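PDB 5X6S: acetylxylan esterase A from Aspergillus awamori, which removes acetyl groups from the backbone of acetylated xylan, a serine-esterase reaction that helps break down plant cell-wall polysaccharide. Local coordinates for residues N25-A28 / S29-I33; V261-G265 / D266-E270. One frame throughout, in Å; residues are numbered along the deposited sequence.

Contact 1 of 2, residues N25-A28 / S29-I33; sequences NNLA and SNPGI. With NA (sodium ion), chain F.
L27 and P31 form the tight side of this local contact. The L27 methyl CD1 rests on the proline ring, 3.9 Å from P31 CB. With CG anti to the backbone N (chi1 -174°), the leucine branch leans along the chain to reach P31. A28 packs on the same proline: its CB is 4.3 Å from P31 CB. These two side-chain contacts are apolar, and P31 is buried. The A28 carbonyl O also comes within 3.5 Å of P31 CD, without bonding. L27 packs on I63 of strand 63-68 as well. The residues belong to the connection between strands 18-23 and 33-37 of the alpha/beta-hydrolase sheet, which enters strand 33-37 at I33. Backbone hydrogen bonds tie A28 to G61 and P31 to D109.

The other side is wet and polar. The side chains of S29 and N30 start out away from 25-28, though S29 CB still touches A28. N30 OD1 binds a sodium ion at 2.4 Å, and four waters also coordinate the ion. Two of these waters donate to the carbonyl of S29; the shorter bond, from water 1 to S29 O, is 2.7 Å. N30 also packs on N87 of the second subunit.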
loop_
_atom_site.group_PDB
_atom_site.type_symbol
_atom_site.label_atom_id
_atom_site.label_comp_id
_atom_site.label_asym_id
_atom_site.label_seq_id
_atom_site.Cartn_x
_atom_site.Cartn_y
_atom_site.Cartn_z
ATOM N N ASN A 25 -21.679 4.421 13.708
ATOM C CA ASN A 25 -22.074 3.548 14.803
ATOM C C ASN A 25 -21.752 2.093 14.555
ATOM O O ASN A 25 -21.166 1.473 15.412
ATOM C CB ASN A 25 -23.558 3.738 15.083
ATOM C CG ASN A 25 -23.806 5.056 15.754
ATOM O OD1 ASN A 25 -22.984 5.504 16.605
ATOM N ND2 ASN A 25 -24.907 5.718 15.398
ATOM N N ASN A 26 -22.107 1.574 13.381
ATOM C CA ASN A 26 -21.854 0.193 12.980
ATOM C C ASN A 26 -20.411 0.072 12.414
ATOM O O ASN A 26 -20.196 -0.444 11.339
ATOM C CB ASN A 26 -22.933 -0.274 11.961
ATOM C CG ASN A 26 -22.910 -1.810 11.694
ATOM O OD1 ASN A 26 -22.537 -2.589 12.588
ATOM N ND2 ASN A 26 -23.383 -2.255 10.470
ATOM N N LEU A 27 -19.449 0.554 13.158
ATOM C CA LEU A 27 -18.049 0.500 12.741
ATOM C C LEU A 27 -17.576 -0.959 12.630
ATOM O O LEU A 27 -17.801 -1.757 13.550
ATOM C CB LEU A 27 -17.198 1.270 13.732
ATOM C CG LEU A 27 -15.709 1.461 13.415
ATOM C CD1 LEU A 27 -15.529 2.333 12.189
ATOM C CD2 LEU A 27 -15.007 2.047 14.640
ATOM N N ALA A 28 -16.985 -1.318 11.491
ATOM C CA ALA A 28 -16.342 -2.632 11.306
ATOM C C ALA A 28 -15.150 -2.825 12.234
ATOM O O ALA A 28 -14.534 -1.855 12.670
ATOM C CB ALA A 28 -15.894 -2.847 9.890
ATOM N N SER A 29 -14.853 -4.084 12.556
ATOM C CA SER A 29 -13.686 -4.429 13.383
ATOM C C SER A 29 -12.388 -3.901 12.773
ATOM O O SER A 29 -11.472 -3.453 13.485
ATOM C CB SER A 29 -13.570 -5.966 13.512
ATOM O OG SER A 29 -14.567 -6.423 14.432
ATOM N N ASN A 30 -12.291 -4.007 11.456
ATOM C CA ASN A 30 -11.086 -3.586 10.763
ATOM C C ASN A 30 -11.564 -2.710 9.605
ATOM O O ASN A 30 -11.658 -3.160 8.487
ATOM C CB ASN A 30 -10.327 -4.819 10.239
ATOM C CG ASN A 30 -9.740 -5.653 11.373
ATOM O OD1 ASN A 30 -8.723 -5.282 11.943
ATOM N ND2 ASN A 30 -10.406 -6.716 11.732
ATOM N N PRO A 31 -11.922 -1.472 9.905
ATOM C CA PRO A 31 -12.710 -0.709 8.918
ATOM C C PRO A 31 -11.915 -0.257 7.701
ATOM O O PRO A 31 -10.740 0.051 7.825
ATOM C CB PRO A 31 -13.177 0.512 9.737
ATOM C CG PRO A 31 -12.160 0.671 10.806
ATOM C CD PRO A 31 -11.651 -0.697 11.129
ATOM N N GLY A 32 -12.563 -0.231 6.552
ATOM C CA GLY A 32 -12.039 0.429 5.382
ATOM C C GLY A 32 -12.152 1.942 5.510
ATOM O O GLY A 32 -12.593 2.473 6.558
ATOM N N ILE A 33 -11.696 2.647 4.493
ATOM C CA ILE A 33 -11.751 4.126 4.493
ATOM C C ILE A 33 -12.190 4.592 3.129
ATOM O O ILE A 33 -11.713 4.092 2.109
ATOM C CB ILE A 33 -10.371 4.804 4.832
ATOM C CG1 ILE A 33 -9.967 4.547 6.287
ATOM C CG2 ILE A 33 -10.395 6.278 4.499
ATOM C CD1 ILE A 33 -8.526 4.867 6.596
HETATM NA NA NA F . -7.725 -4.775 14.054
HETATM O O HOH W 1 -8.932 -2.535 13.901
HETATM O O HOH W 2 -9.743 -5.476 15.073
HETATM O O HOH W 3 -5.883 -3.126 14.587
HETATM O O HOH W 4 -7.065 -6.913 14.063
#

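Contact 2 of 2, residues V261-G265 / D266-E270; sequences VPIHG and DKDME
The start of the C-terminal helix 265-272 forms this contact, with H264 at its N-cap position. The first turn is closed by backbone bonds. D268 N donates to H264 O over 3.0 Å, approaching nearly in line with the carbonyl. M269 N donates to G265 O over 3.1 Å, with an N-H...O angle of 165°.

The H264 side chain turns back along the incoming loop. Its CG lies anti to the carbonyl carbon (chi1 -71°), and ND1 donates to P262 O at 2.8 Å. That oxygen lies close to the imidazole plane, at the ring edge. NE2 is hydrogen-bonded to Q237 OE1, so both ring nitrogens are engaged and the rotation of the ring is fixed. H264 CB packs alongside the start of the K267 chain, 3.8 Å from K267 CB. The lysine then bends at chi2 and chi3, and its NZ forms a salt bridge to E270 OE1 at 2.7 Å, on the syn side of the carboxylate.

D268 points its CB toward the loop. The D268 and I263 side chains cross at about a right angle, with D268 OD2 3.6 Å from I263 CG2. The hydroxyls of Y142 and Y53 hydrogen-bond OD1 and OD2 respectively. Y142 OH also hydrogen-bonds H264 N, so one tyrosine joins the cap residue to the buried acid. M269 packs against L56 and Y60 of helix 53-60. The I263 side chain is about 10 Å from that of S119, the probable nucleophile.

D268 OD1 also lies 3.3 Å from H264 O, two acceptors facing each other. The helix dipole may help to stabilise a negative D268. The two tyrosine hydroxyls probably offset much of the cost of burying this acid.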
loop_
_atom_site.group_PDB
_atom_site.type_symbol
_atom_site.label_atom_id
_atom_site.label_comp_id
_atom_site.label_asym_id
_atom_site.label_seq_id
_atom_site.Cartn_x
_atom_site.Cartn_y
_atom_site.Cartn_z
ATOM N N VAL A 261 -22.106 14.171 -13.074
ATOM C CA VAL A 261 -22.768 12.894 -13.025
ATOM C C VAL A 261 -23.092 12.644 -11.541
ATOM O O VAL A 261 -22.186 12.692 -10.691
ATOM C CB VAL A 261 -21.878 11.743 -13.545
ATOM C CG1 VAL A 261 -22.557 10.390 -13.333
ATOM C CG2 VAL A 261 -21.496 11.929 -15.032
ATOM N N PRO A 262 -24.368 12.400 -11.227
ATOM C CA PRO A 262 -24.734 12.176 -9.801
ATOM C C PRO A 262 -24.003 10.959 -9.258
ATOM O O PRO A 262 -23.789 10.016 -9.985
ATOM C CB PRO A 262 -26.243 11.849 -9.836
ATOM C CG PRO A 262 -26.673 11.919 -11.281
ATOM C CD PRO A 262 -25.518 12.332 -12.153
ATOM N N ILE A 263 -23.670 10.971 -7.969
ATOM C CA ILE A 263 -22.976 9.875 -7.352
ATOM C C ILE A 263 -23.848 8.624 -7.363
ATOM O O ILE A 263 -25.031 8.665 -7.017
ATOM C CB ILE A 263 -22.671 10.215 -5.867
ATOM C CG1 ILE A 263 -21.718 11.388 -5.747
ATOM C CG2 ILE A 263 -22.113 8.992 -5.146
ATOM C CD1 ILE A 263 -21.631 11.948 -4.337
ATOM N N HIS A 264 -23.276 7.491 -7.761
ATOM C CA HIS A 264 -23.951 6.236 -7.713
ATOM C C HIS A 264 -23.318 5.481 -6.540
ATOM O O HIS A 264 -22.422 4.652 -6.724
ATOM C CB HIS A 264 -23.794 5.451 -9.023
ATOM C CG HIS A 264 -24.548 6.036 -10.179
ATOM N ND1 HIS A 264 -24.425 7.351 -10.571
ATOM C CD2 HIS A 264 -25.471 5.483 -11.002
ATOM C CE1 HIS A 264 -25.230 7.583 -11.595
ATOM N NE2 HIS A 264 -25.868 6.460 -11.878
ATOM N N GLY A 265 -23.806 5.749 -5.332
ATOM C CA GLY A 265 -23.206 5.190 -4.107
ATOM C C GLY A 265 -23.140 3.652 -4.047
ATOM O O GLY A 265 -22.103 3.091 -3.691
ATOM N N ASP A 266 -24.230 2.947 -4.408
ATOM C CA ASP A 266 -24.151 1.504 -4.385
ATOM C C ASP A 266 -23.107 0.978 -5.394
ATOM O O ASP A 266 -22.381 0.023 -5.105
ATOM C CB ASP A 266 -25.510 0.816 -4.647
ATOM C CG ASP A 266 -26.628 1.267 -3.672
ATOM O OD1 ASP A 266 -26.372 1.831 -2.613
ATOM O OD2 ASP A 266 -27.803 1.058 -4.016
ATOM N N LYS A 267 -23.048 1.608 -6.554
ATOM C CA LYS A 267 -22.029 1.251 -7.570
ATOM C C LYS A 267 -20.602 1.486 -7.085
ATOM O O LYS A 267 -19.695 0.737 -7.418
ATOM C CB LYS A 267 -22.279 1.973 -8.900
ATOM C CG LYS A 267 -23.613 1.673 -9.592
ATOM C CD LYS A 267 -24.026 0.221 -9.507
ATOM C CE LYS A 267 -23.275 -0.642 -10.442
ATOM N NZ LYS A 267 -23.980 -1.969 -10.587
ATOM N N ASP A 268 -20.411 2.533 -6.291
ATOM C CA ASP A 268 -19.103 2.808 -5.688
ATOM C C ASP A 268 -18.733 1.655 -4.774
ATOM O O ASP A 268 -17.594 1.179 -4.807
ATOM C CB ASP A 268 -19.083 4.111 -4.875
ATOM C CG ASP A 268 -19.294 5.360 -5.690
ATOM O OD1 ASP A 268 -19.250 5.344 -6.945
ATOM O OD2 ASP A 268 -19.555 6.430 -5.068
ATOM N N MET A 269 -19.680 1.209 -3.938
ATOM C CA MET A 269 -19.479 0.068 -3.053
ATOM C C MET A 269 -18.984 -1.195 -3.782
ATOM O O MET A 269 -18.156 -1.974 -3.263
ATOM C CB MET A 269 -20.763 -0.222 -2.241
ATOM C CG MET A 269 -21.228 0.890 -1.295
ATOM S SD MET A 269 -19.929 1.438 -0.121
ATOM C CE MET A 269 -19.210 2.828 -0.983
ATOM N N GLU A 270 -19.533 -1.406 -4.974
ATOM C CA GLU A 270 -19.202 -2.552 -5.814
ATOM C C GLU A 270 -17.799 -2.374 -6.400
ATOM O O GLU A 270 -17.017 -3.303 -6.377
ATOM C CB GLU A 270 -20.225 -2.688 -6.936
ATOM C CG GLU A 270 -21.547 -3.242 -6.456
ATOM C CD GLU A 270 -22.644 -3.224 -7.528
ATOM O OE1 GLU A 270 -22.327 -3.142 -8.736
ATOM O OE2 GLU A 270 -23.821 -3.251 -7.137
#

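Overall arrangement
Contact 1 comes early in the chain and contact 2 near its C-terminus, so they lie in series. Their centres are about 19 Å apart and their nearest atoms about 8 Å apart, without touching. Contact 1 lies at the surface, its centre about 21 Å from the centre of the chain, where the chain enters strand 33-37 of the central sheet. Contact 2 is partly buried, its centre about 13 Å from the chain centre, and starts the last helix. Both meet helix 53-60: E58 hydrogen-bonds the backbone N of N25 and of N26, while Y53, L56 and Y60 meet 261-270. Contact 2 lies nearer the probable nucleophile, without touching it; contact 1 is away from the annotated sites.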